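Local coordinates for erythrocyte binding antigen 140 (Plasmodium falciparum, PDB 4GF2), which probably binds a host receptor on the erythrocyte surface during parasite invasion, through an adhesive region built from two Duffy binding-like domains, at residues I16-I21 against V36-I41; I21-R26 against K230-V235; D488-K493 against D530-E535. The protein carries 3 engineered substitutions. One frame throughout, in Å; residues are numbered along the deposited sequence.

Contact 1: residues I16-I21 against V36-I41; sequences IKRKSI and VPDRKI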
loop_
_atom_site.group_PDB
_atom_site.type_symbol
_atom_site.label_atom_id
_atom_site.label_comp_id
_atom_site.label_asym_id
_atom_site.label_seq_id
_atom_site.Cartn_x
_atom_site.Cartn_y
_atom_site.Cartn_z
ATOM N N ILE A 16 -7.118 35.534 15.739
ATOM C CA ILE A 16 -5.911 35.075 15.065
ATOM C C ILE A 16 -6.271 34.070 13.977
ATOM O O ILE A 16 -7.213 33.296 14.125
ATOM C CB ILE A 16 -4.931 34.408 16.050
ATOM C CG1 ILE A 16 -4.666 35.322 17.247
ATOM C CG2 ILE A 16 -3.624 34.059 15.350
ATOM C CD1 ILE A 16 -5.222 34.789 18.558
ATOM N N LYS A 17 -5.512 34.083 12.888
ATOM C CA LYS A 17 -5.762 33.178 11.773
ATOM C C LYS A 17 -4.877 31.943 11.850
ATOM O O LYS A 17 -3.764 31.992 12.376
ATOM C CB LYS A 17 -5.529 33.902 10.448
ATOM C CG LYS A 17 -6.496 35.050 10.206
ATOM C CD LYS A 17 -6.204 35.775 8.906
ATOM C CE LYS A 17 -7.209 36.887 8.652
ATOM N NZ LYS A 17 -8.602 36.388 8.484
ATOM N N ARG A 18 -5.383 30.829 11.336
ATOM C CA ARG A 18 -4.578 29.624 11.208
ATOM C C ARG A 18 -3.550 29.866 10.114
ATOM O O ARG A 18 -3.856 30.491 9.091
ATOM C CB ARG A 18 -5.461 28.422 10.869
ATOM C CG ARG A 18 -6.460 28.067 11.962
ATOM C CD ARG A 18 -7.327 26.870 11.583
ATOM N NE ARG A 18 -8.419 27.240 10.685
ATOM C CZ ARG A 18 -9.602 27.703 11.082
ATOM N NH1 ARG A 18 -9.870 27.864 12.371
ATOM N NH2 ARG A 18 -10.526 28.008 10.186
ATOM N N LYS A 19 -2.331 29.387 10.336
ATOM C CA LYS A 19 -1.223 29.641 9.417
ATOM C C LYS A 19 -1.173 28.655 8.249
ATOM O O LYS A 19 -0.735 29.006 7.153
ATOM C CB LYS A 19 0.100 29.598 10.173
ATOM C CG LYS A 19 0.422 30.871 10.935
ATOM C CD LYS A 19 1.671 30.694 11.788
ATOM C CE LYS A 19 2.469 31.980 11.908
ATOM N NZ LYS A 19 3.189 32.306 10.640
ATOM N N SER A 20 -1.607 27.421 8.484
ATOM C CA SER A 20 -1.601 26.406 7.439
ATOM C C SER A 20 -2.542 26.797 6.308
ATOM O O SER A 20 -3.585 27.403 6.542
ATOM C CB SER A 20 -2.013 25.052 8.008
ATOM O OG SER A 20 -1.093 24.619 8.993
ATOM N N ILE A 21 -2.158 26.458 5.081
ATOM C CA ILE A 21 -2.988 26.712 3.911
ATOM C C ILE A 21 -3.725 25.432 3.525
ATOM O O ILE A 21 -3.104 24.449 3.126
ATOM C CB ILE A 21 -2.136 27.193 2.720
ATOM C CG1 ILE A 21 -1.377 28.472 3.088
ATOM C CG2 ILE A 21 -3.013 27.444 1.509
ATOM C CD1 ILE A 21 -0.383 28.932 2.027
ATOM N N VAL A 36 -13.668 25.468 -0.468
ATOM C CA VAL A 36 -13.405 26.818 -0.002
ATOM C C VAL A 36 -12.041 26.900 0.680
ATOM O O VAL A 36 -11.664 26.005 1.434
ATOM C CB VAL A 36 -14.486 27.263 0.993
ATOM C CG1 VAL A 36 -14.257 28.700 1.424
ATOM C CG2 VAL A 36 -15.864 27.104 0.373
ATOM N N PRO A 37 -11.289 27.976 0.415
ATOM C CA PRO A 37 -10.001 28.142 1.093
ATOM C C PRO A 37 -10.188 28.612 2.531
ATOM O O PRO A 37 -11.091 29.400 2.813
ATOM C CB PRO A 37 -9.306 29.220 0.257
ATOM C CG PRO A 37 -10.418 30.021 -0.319
ATOM C CD PRO A 37 -11.563 29.069 -0.536
ATOM N N ASP A 38 -9.348 28.127 3.434
ATOM C CA ASP A 38 -9.452 28.510 4.834
ATOM C C ASP A 38 -9.313 30.029 4.969
ATOM O O ASP A 38 -9.876 30.640 5.879
ATOM C CB ASP A 38 -8.384 27.794 5.659
ATOM C CG ASP A 38 -8.773 27.651 7.115
ATOM O OD1 ASP A 38 -9.986 27.636 7.403
ATOM O OD2 ASP A 38 -7.868 27.546 7.971
ATOM N N ARG A 39 -8.572 30.638 4.050
ATOM C CA ARG A 39 -8.412 32.085 4.065
ATOM C C ARG A 39 -9.777 32.762 3.981
ATOM O O ARG A 39 -10.024 33.761 4.654
ATOM C CB ARG A 39 -7.520 32.553 2.915
ATOM C CG ARG A 39 -7.335 34.073 2.872
ATOM C CD ARG A 39 -6.812 34.548 1.526
ATOM N NE ARG A 39 -7.536 33.930 0.421
ATOM C CZ ARG A 39 -8.767 34.259 0.042
ATOM N NH1 ARG A 39 -9.439 35.213 0.673
ATOM N NH2 ARG A 39 -9.328 33.625 -0.975
ATOM N N LYS A 40 -10.659 32.213 3.151
ATOM C CA LYS A 40 -12.009 32.746 3.000
ATOM C C LYS A 40 -12.860 32.442 4.233
ATOM O O LYS A 40 -13.637 33.279 4.684
ATOM C CB LYS A 40 -12.678 32.166 1.751
ATOM C CG LYS A 40 -14.143 32.555 1.589
ATOM C CD LYS A 40 -14.299 34.067 1.478
ATOM C CE LYS A 40 -15.713 34.466 1.067
ATOM N NZ LYS A 40 -16.726 34.145 2.109
ATOM N N ILE A 41 -12.711 31.242 4.774
ATOM C CA ILE A 41 -13.439 30.857 5.978
ATOM C C ILE A 41 -13.168 31.834 7.120
ATOM O O ILE A 41 -14.067 32.151 7.899
ATOM C CB ILE A 41 -13.080 29.421 6.410
ATOM C CG1 ILE A 41 -13.672 28.420 5.418
ATOM C CG2 ILE A 41 -13.601 29.119 7.813
ATOM C CD1 ILE A 41 -13.167 27.020 5.598
HETATM O O HOH W 1 -8.146 35.283 6.018
HETATM O O HOH W 2 -5.664 26.359 7.785
#
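R18 and D38 hold the loop 16-21 to the start of helix 38-41 through a two-pronged salt bridge. The guanidinium meets the carboxylate side-on: R18 NE donates to D38 OD2 at 2.8 Å, and R18 NH2 donates to D38 OD1 at 2.9 Å. The second bond is almost straight, with an N-H...O angle of 179°. Both oxygens use their syn lone pairs, and the two flat groups are nearly coplanar, 21° apart, so the pair of bonds fixes how each is turned. In the arginine, a bend at chi3 (-80°) turns the guanidinium to D38; the two side chains cross at about a right angle.

Van der Waals contact is slight. I41 CG2 lies 4.0 Å from R18 NH2, near the plane of the guanidinium and at its edge.

Two waters extend the polar contact. One accepts from K17 NZ and donates to R39 O at 2.8 Å, linking the lysine to the helix backbone. The other donates to both S20 O and D38 OD2, so this carboxylate oxygen receives the water as well as R18 NE.

D38, the first helical residue after the N-cap P37, presents its carboxylate to the loop, where R18 probably stabilises its charge. Segment 36-41, within the first Duffy binding domain, runs from strand 33-37 into the short helix, and the loop 16-21 connects helix 4-14 to strand 23-27. Around them, K17 forms a salt bridge with E70 on helix 56-78, R39 pairs with D96 on helix 83-101 and E182 on helix 175-202, and I41 packs against I24 of strand 23-27.

Contact 2: residues I21-R26 against K230-V235; sequences IKWICR and KTQMEV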
loop_
_atom_site.group_PDB
_atom_site.type_symbol
_atom_site.label_atom_id
_atom_site.label_comp_id
_atom_site.label_asym_id
_atom_site.label_seq_id
_atom_site.Cartn_x
_atom_site.Cartn_y
_atom_site.Cartn_z
ATOM N N ILE A 21 -2.158 26.458 5.081
ATOM C CA ILE A 21 -2.988 26.712 3.911
ATOM C C ILE A 21 -3.725 25.432 3.525
ATOM O O ILE A 21 -3.104 24.449 3.126
ATOM C CB ILE A 21 -2.136 27.193 2.720
ATOM C CG1 ILE A 21 -1.377 28.472 3.088
ATOM C CG2 ILE A 21 -3.013 27.444 1.509
ATOM C CD1 ILE A 21 -0.383 28.932 2.027
ATOM N N LYS A 22 -5.049 25.443 3.647
ATOM C CA LYS A 22 -5.843 24.251 3.357
ATOM C C LYS A 22 -7.129 24.601 2.612
ATOM O O LYS A 22 -7.585 25.746 2.634
ATOM C CB LYS A 22 -6.176 23.505 4.651
ATOM C CG LYS A 22 -6.975 24.332 5.642
ATOM C CD LYS A 22 -7.024 23.691 7.022
ATOM C CE LYS A 22 -8.020 22.555 7.083
ATOM N NZ LYS A 22 -8.143 22.013 8.467
ATOM N N TRP A 23 -7.705 23.603 1.948
ATOM C CA TRP A 23 -8.963 23.777 1.238
ATOM C C TRP A 23 -9.977 22.756 1.726
ATOM O O TRP A 23 -9.716 21.552 1.726
ATOM C CB TRP A 23 -8.747 23.645 -0.269
ATOM C CG TRP A 23 -8.054 24.830 -0.871
ATOM C CD1 TRP A 23 -6.736 25.159 -0.746
ATOM C CD2 TRP A 23 -8.645 25.846 -1.691
ATOM N NE1 TRP A 23 -6.467 26.317 -1.437
ATOM C CE2 TRP A 23 -7.623 26.760 -2.028
ATOM C CE3 TRP A 23 -9.935 26.072 -2.176
ATOM C CZ2 TRP A 23 -7.851 27.882 -2.826
ATOM C CZ3 TRP A 23 -10.162 27.186 -2.972
ATOM C CH2 TRP A 23 -9.124 28.077 -3.287
ATOM N N ILE A 24 -11.138 23.243 2.151
ATOM C CA ILE A 24 -12.143 22.379 2.747
ATOM C C ILE A 24 -13.323 22.205 1.804
ATOM O O ILE A 24 -13.961 23.175 1.392
ATOM C CB ILE A 24 -12.625 22.940 4.094
ATOM C CG1 ILE A 24 -11.438 23.089 5.049
ATOM C CG2 ILE A 24 -13.664 22.023 4.713
ATOM C CD1 ILE A 24 -11.366 24.442 5.722
ATOM N N CYS A 25 -13.603 20.955 1.461
ATOM C CA CYS A 25 -14.693 20.642 0.551
ATOM C C CYS A 25 -15.914 20.150 1.315
ATOM O O CYS A 25 -15.810 19.281 2.177
ATOM C CB CYS A 25 -14.241 19.598 -0.468
ATOM S SG CYS A 25 -12.849 20.153 -1.484
ATOM N N ARG A 26 -17.065 20.737 1.000
ATOM C CA ARG A 26 -18.338 20.338 1.583
ATOM C C ARG A 26 -19.413 20.443 0.510
ATOM O O ARG A 26 -19.205 21.084 -0.519
ATOM C CB ARG A 26 -18.706 21.251 2.752
ATOM C CG ARG A 26 -17.634 21.387 3.819
ATOM C CD ARG A 26 -18.088 22.327 4.930
ATOM N NE ARG A 26 -18.281 23.699 4.455
ATOM C CZ ARG A 26 -17.367 24.667 4.526
ATOM N NH1 ARG A 26 -16.170 24.441 5.058
ATOM N NH2 ARG A 26 -17.652 25.877 4.061
ATOM N N LYS A 230 -6.122 16.099 -6.182
ATOM C CA LYS A 230 -6.805 15.745 -7.422
ATOM C C LYS A 230 -8.325 15.847 -7.295
ATOM O O LYS A 230 -8.996 16.315 -8.214
ATOM C CB LYS A 230 -6.417 14.344 -7.893
ATOM C CG LYS A 230 -7.219 13.894 -9.106
ATOM C CD LYS A 230 -6.666 12.622 -9.722
ATOM C CE LYS A 230 -7.465 12.218 -10.953
ATOM N NZ LYS A 230 -6.863 11.055 -11.661
ATOM N N THR A 231 -8.870 15.407 -6.165
ATOM C CA THR A 231 -10.308 15.496 -5.954
ATOM C C THR A 231 -10.706 16.967 -5.851
ATOM O O THR A 231 -11.739 17.377 -6.381
ATOM C CB THR A 231 -10.771 14.725 -4.690
ATOM O OG1 THR A 231 -10.285 15.374 -3.510
ATOM C CG2 THR A 231 -10.272 13.281 -4.717
ATOM N N GLN A 232 -9.867 17.761 -5.190
ATOM C CA GLN A 232 -10.134 19.186 -5.026
ATOM C C GLN A 232 -10.218 19.885 -6.376
ATOM O O GLN A 232 -11.170 20.621 -6.644
ATOM C CB GLN A 232 -9.051 19.846 -4.165
ATOM C CG GLN A 232 -9.208 19.596 -2.671
ATOM C CD GLN A 232 -8.123 20.268 -1.845
ATOM O OE1 GLN A 232 -7.185 20.855 -2.386
ATOM N NE2 GLN A 232 -8.249 20.184 -0.526
ATOM N N MET A 233 -9.227 19.652 -7.229
ATOM C CA MET A 233 -9.192 20.322 -8.519
ATOM C C MET A 233 -10.370 19.884 -9.382
ATOM O O MET A 233 -10.923 20.685 -10.128
ATOM C CB MET A 233 -7.874 20.059 -9.247
ATOM C CG MET A 233 -7.527 21.146 -10.262
ATOM S SD MET A 233 -6.033 20.807 -11.211
ATOM C CE MET A 233 -6.596 19.485 -12.269
ATOM N N GLU A 234 -10.757 18.619 -9.276
ATOM C CA GLU A 234 -11.919 18.131 -10.010
ATOM C C GLU A 234 -13.128 18.998 -9.680
ATOM O O GLU A 234 -13.784 19.527 -10.574
ATOM C CB GLU A 234 -12.203 16.666 -9.675
ATOM C CG GLU A 234 -11.231 15.689 -10.317
ATOM C CD GLU A 234 -11.438 14.261 -9.841
ATOM O OE1 GLU A 234 -12.464 13.995 -9.181
ATOM O OE2 GLU A 234 -10.574 13.406 -10.129
ATOM N N VAL A 235 -13.411 19.153 -8.392
ATOM C CA VAL A 235 -14.520 19.989 -7.954
ATOM C C VAL A 235 -14.422 21.379 -8.569
ATOM O O VAL A 235 -15.331 21.830 -9.262
ATOM C CB VAL A 235 -14.534 20.132 -6.423
ATOM C CG1 VAL A 235 -15.435 21.289 -5.996
ATOM C CG2 VAL A 235 -14.975 18.828 -5.777
HETATM O O HOH W 3 -6.114 21.067 1.501
#
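A two-stranded antiparallel hairpin, strands 23-27 and 33-37, lies against the long helix 213-242 here, and the disulfide between C25 and C35 ties the hairpin's strands together. Q232 is the helix residue that reaches across. Its chain is extended beyond CG (chi2 -180°), which carries the carboxamide to the backbone of W23. There Q232 NE2 comes within 3.0 Å of W23 O, but the angle is poor and no hydrogen bond forms between them. The same amide nitrogen lies 3.5 Å from W23 CB, so the amide packs on the root of the tryptophan side chain, while the indole leads away from the helix. Farther back along the glutamine, CG touches C25 SG at 3.9 Å, bringing the aliphatic part of Q232 against the disulfide.

The polar ends of both residues find partners on helix 175-202: Q232 OE1 accepts from W183 NE1, and W23 NE1 donates to N186 OD1. The rings of W23 and W183 meet edge-to-face, so the three elements are interlocked. Between strand and helix, one water joins the backbone to the amide, accepting from W23 N at 3.0 Å and from Q232 NE2 at 3.1 Å.

Contact 3: residues D488-K493 against D530-E535; sequences DDFCEK and DLKKSE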
loop_
_atom_site.group_PDB
_atom_site.type_symbol
_atom_site.label_atom_id
_atom_site.label_comp_id
_atom_site.label_asym_id
_atom_site.label_seq_id
_atom_site.Cartn_x
_atom_site.Cartn_y
_atom_site.Cartn_z
ATOM N N ASP A 488 7.132 -38.557 -1.914
ATOM C CA ASP A 488 7.816 -38.313 -3.178
ATOM C C ASP A 488 9.315 -38.138 -2.966
ATOM O O ASP A 488 10.122 -38.610 -3.765
ATOM C CB ASP A 488 7.249 -37.073 -3.870
ATOM C CG ASP A 488 5.868 -37.304 -4.441
ATOM O OD1 ASP A 488 5.529 -38.472 -4.722
ATOM O OD2 ASP A 488 5.123 -36.317 -4.617
ATOM N N ASP A 489 9.680 -37.454 -1.887
ATOM C CA ASP A 489 11.080 -37.210 -1.577
ATOM C C ASP A 489 11.776 -38.519 -1.236
ATOM O O ASP A 489 12.901 -38.762 -1.664
ATOM C CB ASP A 489 11.206 -36.227 -0.412
ATOM C CG ASP A 489 12.647 -35.961 -0.026
ATOM O OD1 ASP A 489 13.363 -35.317 -0.818
ATOM O OD2 ASP A 489 13.064 -36.386 1.071
ATOM N N PHE A 490 11.097 -39.363 -0.469
ATOM C CA PHE A 490 11.659 -40.640 -0.049
ATOM C C PHE A 490 11.862 -41.567 -1.238
ATOM O O PHE A 490 12.972 -42.034 -1.493
ATOM C CB PHE A 490 10.748 -41.310 0.982
ATOM C CG PHE A 490 11.077 -42.756 1.233
ATOM C CD1 PHE A 490 12.219 -43.110 1.929
ATOM C CD2 PHE A 490 10.240 -43.761 0.774
ATOM C CE1 PHE A 490 12.524 -44.439 2.161
ATOM C CE2 PHE A 490 10.540 -45.092 1.004
ATOM C CZ PHE A 490 11.683 -45.431 1.699
ATOM N N CYS A 491 10.782 -41.830 -1.965
ATOM C CA CYS A 491 10.838 -42.704 -3.130
ATOM C C CYS A 491 11.912 -42.244 -4.111
ATOM O O CYS A 491 12.666 -43.059 -4.639
ATOM C CB CYS A 491 9.476 -42.753 -3.823
ATOM S SG CYS A 491 8.171 -43.489 -2.809
ATOM N N GLU A 492 11.980 -40.938 -4.347
ATOM C CA GLU A 492 12.959 -40.382 -5.273
ATOM C C GLU A 492 14.376 -40.722 -4.827
ATOM O O GLU A 492 15.138 -41.334 -5.573
ATOM C CB GLU A 492 12.800 -38.864 -5.383
ATOM C CG GLU A 492 13.815 -38.200 -6.305
ATOM C CD GLU A 492 13.637 -36.693 -6.392
ATOM O OE1 GLU A 492 12.792 -36.145 -5.652
ATOM O OE2 GLU A 492 14.345 -36.057 -7.201
ATOM N N LYS A 493 14.723 -40.329 -3.607
ATOM C CA LYS A 493 16.081 -40.518 -3.108
ATOM C C LYS A 493 16.416 -42.002 -2.984
ATOM O O LYS A 493 17.582 -42.389 -3.058
ATOM C CB LYS A 493 16.272 -39.806 -1.766
ATOM C CG LYS A 493 15.998 -38.301 -1.809
ATOM C CD LYS A 493 16.652 -37.631 -3.012
ATOM C CE LYS A 493 16.270 -36.159 -3.107
ATOM N NZ LYS A 493 16.805 -35.522 -4.342
ATOM N N ASP A 530 17.161 -46.235 8.035
ATOM C CA ASP A 530 16.653 -46.303 9.400
ATOM C C ASP A 530 16.099 -44.942 9.813
ATOM O O ASP A 530 15.071 -44.858 10.484
ATOM C CB ASP A 530 17.747 -46.753 10.372
ATOM C CG ASP A 530 18.144 -48.207 10.172
ATOM O OD1 ASP A 530 17.381 -48.954 9.521
ATOM O OD2 ASP A 530 19.217 -48.607 10.671
ATOM N N LEU A 531 16.780 -43.878 9.399
ATOM C CA LEU A 531 16.332 -42.530 9.708
ATOM C C LEU A 531 14.982 -42.264 9.054
ATOM O O LEU A 531 14.085 -41.692 9.672
ATOM C CB LEU A 531 17.358 -41.499 9.234
ATOM C CG LEU A 531 16.930 -40.035 9.369
ATOM C CD1 LEU A 531 16.667 -39.672 10.823
ATOM C CD2 LEU A 531 17.976 -39.108 8.763
ATOM N N LYS A 532 14.838 -42.685 7.802
ATOM C CA LYS A 532 13.602 -42.459 7.068
ATOM C C LYS A 532 12.489 -43.321 7.649
ATOM O O LYS A 532 11.320 -42.936 7.632
ATOM C CB LYS A 532 13.787 -42.765 5.578
ATOM C CG LYS A 532 14.929 -42.001 4.907
ATOM C CD LYS A 532 14.781 -40.488 5.021
ATOM C CE LYS A 532 13.653 -39.953 4.153
ATOM N NZ LYS A 532 13.551 -38.468 4.238
ATOM N N LYS A 533 12.859 -44.487 8.168
ATOM C CA LYS A 533 11.892 -45.394 8.773
ATOM C C LYS A 533 11.234 -44.756 9.990
ATOM O O LYS A 533 10.022 -44.860 10.170
ATOM C CB LYS A 533 12.566 -46.706 9.177
ATOM C CG LYS A 533 11.624 -47.697 9.838
ATOM C CD LYS A 533 12.346 -48.971 10.249
ATOM C CE LYS A 533 11.434 -49.903 11.034
ATOM N NZ LYS A 533 10.257 -50.359 10.241
ATOM N N SER A 534 12.028 -44.098 10.828
ATOM C CA SER A 534 11.477 -43.422 11.997
ATOM C C SER A 534 10.580 -42.257 11.582
ATOM O O SER A 534 9.518 -42.047 12.170
ATOM C CB SER A 534 12.588 -42.951 12.943
ATOM O OG SER A 534 13.539 -42.135 12.286
ATOM N N GLU A 535 10.996 -41.517 10.558
ATOM C CA GLU A 535 10.207 -40.398 10.058
ATOM C C GLU A 535 8.862 -40.912 9.569
ATOM O O GLU A 535 7.812 -40.335 9.859
ATOM C CB GLU A 535 10.933 -39.699 8.912
ATOM C CG GLU A 535 12.228 -39.025 9.313
ATOM C CD GLU A 535 12.991 -38.493 8.114
ATOM O OE1 GLU A 535 12.515 -38.684 6.976
ATOM O OE2 GLU A 535 14.064 -37.883 8.308
HETATM O O HOH W 4 11.709 -37.919 2.350
#
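F490 and K532 supply the apolar part of this contact between helices 478-508 and 518-548, the first of which carries 488-493 within the second Duffy binding domain. F490 CD1 and CE1 each lie 4.0 Å from K532 CB, and F490 CD1 is also 4.1 Å from K532 CE. Ring and lysine chain slide past each other in opposite directions, with the methylenes approaching the ring obliquely. Bends at chi2 (-58°) and chi3 (-71°) fold the lysine back, bringing CE to the ring as well as CB. W486 and F584 also meet the F490 ring, placing it in an aromatic cluster.

The charged part runs through K532 NZ. Within its own helix this nitrogen donates to E535 OE1 at 2.9 Å, using the syn lone pair of that oxygen. Across the helices it faces D489 OD2 at 3.8 Å, a long salt bridge. A water accepts from K532 NZ at 2.7 Å; its approach to D489 OD2 is doubtfully short. The aspartate reaches inward with CG anti to its own N (chi1 179°), and its chain crosses the lysine at about a right angle.

Each carboxylate also accepts from an indole: D489 OD2 from W326 NE1, E535 OE1 from W486 NE1. C491, beside F490 in the chain, is joined to C574 by a disulfide.

With its ammonium set between two carboxylates, K532 is probably kept charged despite being buried. The carboxylate oxygens D489 OD2 and E535 OE1 are 6.4 Å apart, and the lysine would offset their mutual repulsion, so one residue joins the helices both through its methylenes and through its charge.

In the fold
From the N terminus, the chain leaves helix 4-14 and enters the loop 16-21; contact 1 closes the short loop formed by the hairpin strands 23-27 and 33-37, tying their lead-in to helix 38-41. Contact 2 shares I21 with it and then spans some two hundred residues, bringing helix 213-242 back to the first hairpin strand. The two cross along the chain and touch, with V36 and I24 paired across the hairpin. Contact 3 follows in series, pairing helix 478-508 with helix 518-548 across the connection between them. It lies on the opposite side of the chain's centre from contacts 1 and 2, its centre about 67 Å from that of contact 2.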